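Local coordinates for CRISPR-associated protein,CRISPR-associated endonuclease Cas9 (Corynebacterium diphtheriae, PDB 6JOO), which is an engineered form of the RNA-guided Cas9 endonuclease, which cleaves DNA of invading genetic elements in bacterial CRISPR immunity, at residues 7-11 and 574-579; 161-165 and 182-186; 427-431 and 448-452; 533-537 and 580-585. All coordinates share one frame; numbering follows the deposited sequence.

Contact 1 of 4, residues 7-11 and 574-579; sequences HVGID and AAVIAF
His7 and Phe579 touch along their ring edges, CD2 of the imidazole lying near the plane of the phenyl ring, and do not stack. The planes are inclined at 58°, with His7 CD2 3.3 Å from Phe579 CE1. Both side chains leave the backbone with CG opposite the carbonyl carbon, which directs the two edges at one another. Beside them, His7 CB rests 3.6 Å from the carbonyl oxygen of Ala578.

The rest of the interface is built from very small groups. Ala578 lays its CB against the backbone of Val8 and Gly9, 3.5 Å from Gly9 N, while Ala574 CB sits 3.4 Å from Gly9 O and 4.0 Å from Asp11 CB. Between the two methyls, Gly9 CA faces Ala574 O at 3.2 Å in a CH...O contact with 157° at the hydrogen, and the same oxygen also accepts from Ala578 N of its own segment.

The strand belongs to the RuvC-like, RNase H-type sheet, flanked by strands 495-499 and 16-24, and helix 569-577 packs on one face of it. The contact joins early and later parts of the engineered chain in one sheet and its covering helix, consistent with the discontinuous RuvC-like domain. Glycine and alanine let backbone meet backbone, with CA atoms of Gly9 and Ala578 4.0 Å apart, so fit and dispersion hold the pair rather than directional polar bonds.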
# COMPACT_ATOMS: atom_id res chain seq x y z
N HIS A 7 3.14 36.81 -3.36
CA HIS A 7 2.49 36.01 -2.34
C HIS A 7 2.14 34.63 -2.90
O HIS A 7 2.04 34.44 -4.12
CB HIS A 7 1.22 36.71 -1.81
CG HIS A 7 1.50 37.96 -1.03
ND1 HIS A 7 2.73 38.24 -0.48
CD2 HIS A 7 0.70 39.00 -0.71
CE1 HIS A 7 2.67 39.40 0.15
NE2 HIS A 7 1.45 39.88 0.02
N VAL A 8 1.95 33.67 -2.00
CA VAL A 8 1.67 32.29 -2.36
C VAL A 8 0.38 31.85 -1.68
O VAL A 8 0.24 32.00 -0.46
CB VAL A 8 2.83 31.35 -1.97
CG1 VAL A 8 2.40 29.90 -2.07
CG2 VAL A 8 4.05 31.61 -2.83
N GLY A 9 -0.55 31.32 -2.46
CA GLY A 9 -1.77 30.76 -1.90
C GLY A 9 -1.86 29.27 -2.16
O GLY A 9 -1.67 28.84 -3.30
N ILE A 10 -2.16 28.47 -1.14
CA ILE A 10 -2.23 27.02 -1.26
C ILE A 10 -3.60 26.55 -0.77
O ILE A 10 -3.91 26.70 0.42
CB ILE A 10 -1.09 26.31 -0.50
CG1 ILE A 10 0.26 26.63 -1.15
CG2 ILE A 10 -1.31 24.82 -0.48
CD1 ILE A 10 1.44 25.93 -0.50
N ASP A 11 -4.40 25.99 -1.67
CA ASP A 11 -5.70 25.40 -1.35
C ASP A 11 -5.57 23.88 -1.36
O ASP A 11 -5.18 23.30 -2.38
CB ASP A 11 -6.77 25.85 -2.35
CG ASP A 11 -8.05 25.02 -2.26
OD1 ASP A 11 -8.90 25.31 -1.39
OD2 ASP A 11 -8.22 24.09 -3.08
N ALA A 574 -7.07 29.32 -4.56
CA ALA A 574 -5.75 29.51 -3.97
C ALA A 574 -5.25 30.93 -4.17
O ALA A 574 -4.50 31.45 -3.33
CB ALA A 574 -4.76 28.50 -4.55
N ALA A 575 -5.64 31.58 -5.27
CA ALA A 575 -5.19 32.94 -5.52
C ALA A 575 -5.79 33.91 -4.52
O ALA A 575 -5.10 34.79 -3.99
CB ALA A 575 -5.53 33.35 -6.95
N VAL A 576 -7.09 33.77 -4.25
CA VAL A 576 -7.74 34.62 -3.25
C VAL A 576 -7.12 34.40 -1.88
O VAL A 576 -6.99 35.33 -1.08
CB VAL A 576 -9.26 34.35 -3.25
CG1 VAL A 576 -9.94 35.09 -2.11
CG2 VAL A 576 -9.87 34.74 -4.59
N ILE A 577 -6.71 33.16 -1.60
CA ILE A 577 -6.17 32.82 -0.29
C ILE A 577 -4.84 33.52 -0.04
O ILE A 577 -4.51 33.87 1.11
CB ILE A 577 -6.06 31.28 -0.17
CG1 ILE A 577 -7.45 30.66 -0.02
CG2 ILE A 577 -5.16 30.86 0.98
CD1 ILE A 577 -8.48 31.60 0.60
N ALA A 578 -4.06 33.79 -1.09
CA ALA A 578 -2.79 34.49 -0.94
C ALA A 578 -2.96 35.93 -0.47
O ALA A 578 -1.95 36.57 -0.14
CB ALA A 578 -2.02 34.48 -2.26
N PHE A 579 -4.18 36.45 -0.42
CA PHE A 579 -4.43 37.84 -0.03
C PHE A 579 -5.50 37.91 1.05
O PHE A 579 -6.48 38.65 0.94
CB PHE A 579 -4.85 38.67 -1.24
CG PHE A 579 -3.85 38.67 -2.35
CD1 PHE A 579 -2.51 38.88 -2.09
CD2 PHE A 579 -4.24 38.46 -3.66
CE1 PHE A 579 -1.58 38.88 -3.11
CE2 PHE A 579 -3.32 38.46 -4.69
CZ PHE A 579 -1.98 38.67 -4.41

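Contact 2 of 4, residues 161-165 and 182-186; sequences IREEI and MVTLC
Ile165 and Met182 form the dense centre of this contact between helix 156-169 and the short helix 179-184, consecutive helices of the early part of the fusion. Met182, modelled as selenomethionine, crosses all three of its partners roughly at right angles. Its CB takes Ile165 CD1 at 3.5 Å, and the same methyl also lies 3.4 Å from the Met182 carbonyl oxygen. Further out, the selenium SE rests on the aliphatic root of Arg162, 3.9 Å from CG, and the terminal CE turns to Ile161 CG2 at 3.7 Å. One long flexible side chain therefore spans a full turn of the facing helix, from Ile161 to Ile165. In Arg162, chi1 of -172° sets CB and CG against the selenium, and bends at chi2 and chi3 lead the guanidinium away from the other helix.

Toward the C-terminal side the contact thins. Here the second branch of Ile165, CG2, reaches Leu185 CD1 at 3.7 Å and Cys186 SG at 4.1 Å, and both of these partners are largely open to solvent. Behind the short helix, Val183 and Thr184 turn to helix 102-110 through Trp104 and Ala108, so the segment is held between two helices of this all-helical region, with the bound nucleic acid about 7 Å from the nearest atom. The chemistry is that of an apolar helix pair with a buried selenoether side chain (the thioether of methionine in the natural protein) at its centre and a wet margin, whose cohesion comes from dispersion and from removing Met182, and much of Ile165, from water.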
# COMPACT_ATOMS: atom_id res chain seq x y z
N ILE A 161 -18.21 -27.69 17.23
CA ILE A 161 -18.11 -28.77 16.25
C ILE A 161 -18.45 -30.11 16.89
O ILE A 161 -19.08 -30.97 16.26
CB ILE A 161 -16.70 -28.79 15.61
CG1 ILE A 161 -16.44 -27.50 14.83
CG2 ILE A 161 -16.53 -29.99 14.70
CD1 ILE A 161 -15.15 -27.53 14.00
N ARG A 162 -18.07 -30.30 18.16
CA ARG A 162 -18.36 -31.55 18.85
C ARG A 162 -19.86 -31.80 18.94
O ARG A 162 -20.33 -32.92 18.70
CB ARG A 162 -17.73 -31.54 20.25
CG ARG A 162 -17.80 -32.87 20.98
CD ARG A 162 -18.59 -32.74 22.27
NE ARG A 162 -18.03 -31.74 23.17
CZ ARG A 162 -17.00 -31.96 23.98
NH1 ARG A 162 -16.41 -33.15 24.01
NH2 ARG A 162 -16.56 -30.98 24.77
N GLU A 163 -20.63 -30.76 19.27
CA GLU A 163 -22.08 -30.91 19.28
C GLU A 163 -22.65 -31.07 17.88
O GLU A 163 -23.70 -31.69 17.70
CB GLU A 163 -22.73 -29.71 19.98
N GLU A 164 -21.96 -30.53 16.87
CA GLU A 164 -22.46 -30.63 15.50
C GLU A 164 -22.45 -32.07 15.02
O GLU A 164 -23.43 -32.55 14.43
CB GLU A 164 -21.63 -29.75 14.57
CG GLU A 164 -22.37 -28.51 14.10
CD GLU A 164 -23.81 -28.82 13.72
OE1 GLU A 164 -24.02 -29.65 12.81
OE2 GLU A 164 -24.72 -28.25 14.35
N ILE A 165 -21.36 -32.79 15.26
CA ILE A 165 -21.29 -34.20 14.88
C ILE A 165 -22.32 -35.01 15.66
O ILE A 165 -22.90 -35.97 15.14
CB ILE A 165 -19.86 -34.74 15.08
CG1 ILE A 165 -18.87 -33.92 14.25
CG2 ILE A 165 -19.78 -36.21 14.70
CD1 ILE A 165 -17.51 -34.57 14.08
N MSE A 182 -13.42 -37.63 15.95
CA MSE A 182 -14.78 -37.15 15.73
C MSE A 182 -15.12 -37.20 14.25
O MSE A 182 -16.17 -37.70 13.84
CB MSE A 182 -14.95 -35.72 16.24
CG MSE A 182 -14.55 -35.49 17.68
SE MSE A 182 -15.08 -33.71 18.27
CE MSE A 182 -14.92 -32.77 16.57
N VAL A 183 -14.20 -36.67 13.45
CA VAL A 183 -14.39 -36.56 12.01
C VAL A 183 -14.48 -37.94 11.35
O VAL A 183 -15.20 -38.12 10.37
CB VAL A 183 -13.26 -35.70 11.40
CG1 VAL A 183 -13.13 -35.94 9.91
CG2 VAL A 183 -13.51 -34.23 11.70
N THR A 184 -13.76 -38.92 11.90
CA THR A 184 -13.60 -40.20 11.21
C THR A 184 -14.93 -40.93 11.04
O THR A 184 -15.17 -41.57 10.02
CB THR A 184 -12.60 -41.08 11.96
OG1 THR A 184 -11.41 -40.32 12.21
CG2 THR A 184 -12.25 -42.31 11.14
N LEU A 185 -15.83 -40.82 12.03
CA LEU A 185 -17.08 -41.57 11.98
C LEU A 185 -18.09 -40.98 11.00
O LEU A 185 -19.12 -41.62 10.75
CB LEU A 185 -17.69 -41.66 13.38
CG LEU A 185 -17.94 -40.37 14.17
CD1 LEU A 185 -19.31 -39.78 13.85
CD2 LEU A 185 -17.80 -40.62 15.66
N CYS A 186 -17.84 -39.79 10.45
CA CYS A 186 -18.78 -39.21 9.50
C CYS A 186 -18.77 -39.95 8.17
O CYS A 186 -19.83 -40.23 7.60
CB CYS A 186 -18.47 -37.73 9.29
SG CYS A 186 -18.72 -36.69 10.75

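Contact 3 of 4, residues 427-431 and 448-452; sequences TLVRL and QEFGI
Thr427 starts the contact by setting its methyl, CG2, against the rim of the Phe450 ring, near the ring plane and 3.7 Å from both CE1 and CZ. Its hydroxyl faces elsewhere: OG1 is hydrogen-bonded to Asp251 and to the carbonyl oxygen of Ser424, which leaves the methyl for the aromatic partner. One turn further along helix 425-436, Arg430 extends toward Glu449, its chain bent on the way. The two charged groups are paired in a salt bridge, but NH2 of Arg430 and OE2 of Glu449 are modelled too close together for their exact positions to be trusted, and how the guanidinium and carboxylate are turned against each other is equally doubtful.

The two segments belong to successive helices, 425-436 and 444-450, in the alpha-helical lobe of Cas9, within the early part of the fused chain, and the nearest nucleic-acid atom is about 6 Å away. The second helix, weakly bonded in its last turn, gives way at Gly451, whose positive phi (60°) is one that glycine accepts readily.

Leu431, one turn on from Thr427, completes the apolar half. Its CD1 meets Phe450 CZ at 3.4 Å, the side chains crossing at about a right angle, and the same methyl lies 3.8 Å from Glu449 CG, so that it also packs on the aliphatic stem of that residue.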
# COMPACT_ATOMS: atom_id res chain seq x y z
N THR A 427 17.80 10.69 27.98
CA THR A 427 17.15 11.95 28.33
C THR A 427 16.08 11.76 29.39
O THR A 427 15.78 12.69 30.15
CB THR A 427 16.54 12.60 27.08
OG1 THR A 427 15.85 11.60 26.31
CG2 THR A 427 17.62 13.23 26.22
N LEU A 428 15.48 10.57 29.46
CA LEU A 428 14.50 10.28 30.51
C LEU A 428 15.17 10.22 31.88
O LEU A 428 14.65 10.77 32.85
CB LEU A 428 13.77 8.98 30.20
CG LEU A 428 12.49 9.01 29.36
CD1 LEU A 428 11.33 9.56 30.15
CD2 LEU A 428 12.66 9.80 28.09
N VAL A 429 16.32 9.55 31.96
CA VAL A 429 17.05 9.44 33.23
C VAL A 429 17.68 10.77 33.61
O VAL A 429 17.64 11.18 34.78
CB VAL A 429 18.10 8.32 33.13
CG1 VAL A 429 19.29 8.61 34.03
CG2 VAL A 429 17.48 6.98 33.47
N ARG A 430 18.26 11.48 32.64
CA ARG A 430 19.00 12.70 32.96
C ARG A 430 18.10 13.78 33.53
O ARG A 430 18.53 14.56 34.39
CB ARG A 430 19.72 13.20 31.71
CG ARG A 430 21.05 12.50 31.47
CD ARG A 430 21.56 12.66 30.05
NE ARG A 430 21.35 14.00 29.51
CZ ARG A 430 22.05 15.07 29.88
NH1 ARG A 430 23.00 14.98 30.80
NH2 ARG A 430 21.79 16.25 29.32
N LEU A 431 16.84 13.85 33.09
CA LEU A 431 15.98 14.91 33.58
C LEU A 431 15.43 14.60 34.97
O LEU A 431 15.20 15.53 35.75
CB LEU A 431 14.84 15.18 32.60
CG LEU A 431 15.13 16.30 31.60
CD1 LEU A 431 16.17 15.84 30.59
CD2 LEU A 431 13.86 16.77 30.93
N GLN A 448 17.01 23.57 31.94
CA GLN A 448 18.45 23.73 32.13
C GLN A 448 19.26 22.59 31.53
O GLN A 448 20.45 22.76 31.28
CB GLN A 448 18.77 23.87 33.61
N GLU A 449 18.64 21.43 31.29
CA GLU A 449 19.41 20.25 30.94
C GLU A 449 20.09 20.39 29.58
O GLU A 449 21.22 19.93 29.41
CB GLU A 449 18.53 19.00 30.96
CG GLU A 449 18.90 17.99 32.06
CD GLU A 449 20.37 17.60 32.04
OE1 GLU A 449 20.95 17.31 33.11
OE2 GLU A 449 20.98 17.59 30.96
N PHE A 450 19.43 21.03 28.61
CA PHE A 450 19.90 21.01 27.23
C PHE A 450 20.39 22.36 26.72
O PHE A 450 20.83 22.43 25.57
CB PHE A 450 18.79 20.50 26.30
CG PHE A 450 18.24 19.16 26.70
CD1 PHE A 450 18.91 18.00 26.37
CD2 PHE A 450 17.05 19.07 27.41
CE1 PHE A 450 18.41 16.77 26.74
CE2 PHE A 450 16.54 17.84 27.78
CZ PHE A 450 17.23 16.69 27.44
N GLY A 451 20.34 23.41 27.53
CA GLY A 451 20.64 24.73 27.01
C GLY A 451 19.71 25.13 25.89
O GLY A 451 20.13 25.78 24.93
N ILE A 452 18.44 24.74 25.99
CA ILE A 452 17.43 25.00 24.96
C ILE A 452 16.75 26.32 25.28
O ILE A 452 16.19 26.48 26.37
CB ILE A 452 16.41 23.86 24.87

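Contact 4 of 4, residues 533-537 and 580-585; sequences VRVYR and TSDYVA
This is a surface contact between an edge strand and the start of a helix in the RuvC domain, in the later part of the fusion, with Tyr536 reaching across from strand 532-536 to Thr580, Asp582 and Ala585. The phenol ring carries most of it. Its CE1 meets Ala585 CB at 3.3 Å, and on the other ortho position CE2 lies 3.5 Å from Thr580 OG1, itself weakly hydrogen-bonded to Ile577 O; both partners stand obliquely to the ring. The phenol oxygen ends beside the first turn of the helix, with OH 3.9 Å from Asp582 CA.

Two residues earlier in the strand, Arg534 adds a charge pair. A bend at chi2 (-59°) carries its guanidinium toward Asp582, whose OD2 lies at the guanidinium edge, 3.4 Å from NE. The N-H points well at the acceptor, 161°, but the length makes this bond weak, and the carboxylate plane is turned 77° from the guanidinium. Ser581 caps the helix: its OG accepts from Val584 N at 3.0 Å, consistent with a well-set first turn presenting Asp582 and Ala585 to the strand.

Strand 532-536 is the outermost strand at its end of the mixed sheet and pairs with strand 495-499, whose Ile497 touches both Tyr536 and Thr580. Val533 and Val535 pack on helix 512-525, whereas Tyr583 of helix 582-591 stacks edge-to-face with His617.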
# COMPACT_ATOMS: atom_id res chain seq x y z
N VAL A 533 3.57 32.60 7.54
CA VAL A 533 2.79 31.44 7.13
C VAL A 533 1.56 31.35 8.02
O VAL A 533 1.67 31.46 9.25
CB VAL A 533 3.61 30.13 7.21
CG1 VAL A 533 2.88 29.01 6.50
CG2 VAL A 533 4.99 30.33 6.62
N ARG A 534 0.39 31.16 7.41
CA ARG A 534 -0.87 31.14 8.14
C ARG A 534 -1.78 30.05 7.59
O ARG A 534 -1.77 29.76 6.39
CB ARG A 534 -1.59 32.50 8.07
CG ARG A 534 -0.98 33.58 8.95
CD ARG A 534 -0.97 33.15 10.41
NE ARG A 534 -0.82 34.29 11.31
CZ ARG A 534 0.35 34.78 11.72
NH1 ARG A 534 1.48 34.22 11.32
NH2 ARG A 534 0.38 35.82 12.54
N VAL A 535 -2.57 29.46 8.48
CA VAL A 535 -3.60 28.50 8.12
C VAL A 535 -4.95 29.10 8.51
O VAL A 535 -5.04 29.92 9.42
CB VAL A 535 -3.41 27.13 8.79
CG1 VAL A 535 -4.24 26.06 8.10
CG2 VAL A 535 -1.96 26.74 8.80
N TYR A 536 -6.00 28.67 7.81
CA TYR A 536 -7.35 29.14 8.08
C TYR A 536 -8.33 28.00 7.88
O TYR A 536 -8.11 27.10 7.07
CB TYR A 536 -7.71 30.34 7.18
CG TYR A 536 -6.83 31.54 7.43
CD1 TYR A 536 -7.05 32.37 8.52
CD2 TYR A 536 -5.76 31.83 6.59
CE1 TYR A 536 -6.24 33.47 8.76
CE2 TYR A 536 -4.95 32.93 6.83
CZ TYR A 536 -5.19 33.74 7.91
OH TYR A 536 -4.39 34.83 8.14
N ARG A 537 -9.42 28.05 8.65
CA ARG A 537 -10.45 27.02 8.56
C ARG A 537 -11.17 27.10 7.22
O ARG A 537 -11.30 28.17 6.62
CB ARG A 537 -11.45 27.16 9.71
N THR A 580 -5.32 37.15 2.13
CA THR A 580 -6.24 37.17 3.27
C THR A 580 -5.47 37.72 4.47
O THR A 580 -4.67 37.00 5.09
CB THR A 580 -6.82 35.79 3.56
OG1 THR A 580 -5.77 34.92 4.02
CG2 THR A 580 -7.45 35.20 2.30
N SER A 581 -5.70 38.99 4.80
CA SER A 581 -5.08 39.57 5.98
C SER A 581 -5.71 39.01 7.24
O SER A 581 -6.88 38.62 7.25
CB SER A 581 -5.20 41.10 5.95
OG SER A 581 -6.43 41.53 6.51
N ASP A 582 -4.92 38.95 8.31
CA ASP A 582 -5.39 38.33 9.55
C ASP A 582 -6.53 39.14 10.17
O ASP A 582 -7.39 38.56 10.85
CB ASP A 582 -4.23 38.17 10.54
CG ASP A 582 -4.45 37.02 11.52
OD1 ASP A 582 -5.60 36.83 11.97
OD2 ASP A 582 -3.47 36.31 11.84
N TYR A 583 -6.54 40.46 9.97
CA TYR A 583 -7.66 41.25 10.46
C TYR A 583 -8.89 41.03 9.59
O TYR A 583 -10.02 41.05 10.09
CB TYR A 583 -7.27 42.74 10.51
CG TYR A 583 -6.22 43.04 11.56
CD1 TYR A 583 -6.58 43.26 12.88
CD2 TYR A 583 -4.88 43.07 11.23
CE1 TYR A 583 -5.62 43.52 13.84
CE2 TYR A 583 -3.91 43.33 12.18
CZ TYR A 583 -4.29 43.55 13.49
OH TYR A 583 -3.34 43.81 14.45
N VAL A 584 -8.69 40.78 8.30
CA VAL A 584 -9.77 40.31 7.44
C VAL A 584 -10.19 38.90 7.85
O VAL A 584 -11.36 38.53 7.72
CB VAL A 584 -9.35 40.38 5.96
CG1 VAL A 584 -10.08 39.36 5.11
CG2 VAL A 584 -9.58 41.79 5.42
N ALA A 585 -9.26 38.11 8.39
CA ALA A 585 -9.56 36.74 8.76
C ALA A 585 -10.63 36.67 9.85
O ALA A 585 -11.44 35.74 9.87
CB ALA A 585 -8.30 36.03 9.22

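Overall arrangement
Contacts 1 and 4 are neighbours in the RuvC-like nuclease domain, their centres about 10 Å apart: segments 574-579 and 580-585 run on from one another, and successive helices 569-577 and 582-591 reach the same mixed sheet. Along the chain these two contacts interlock, while contacts 2 and 3 are nested within the span closed by contact 1. Contact 3, in the alpha-helical lobe, lies about 37 Å from contact 4 between centres. Contact 2 is more remote, about 71 Å from contacts 1 and 4 between centres and across the chain's centre from both. Bound nucleic acid approaches all four, from about 6 Å (nearest atoms) at contact 3 to about 14 Å at contact 1.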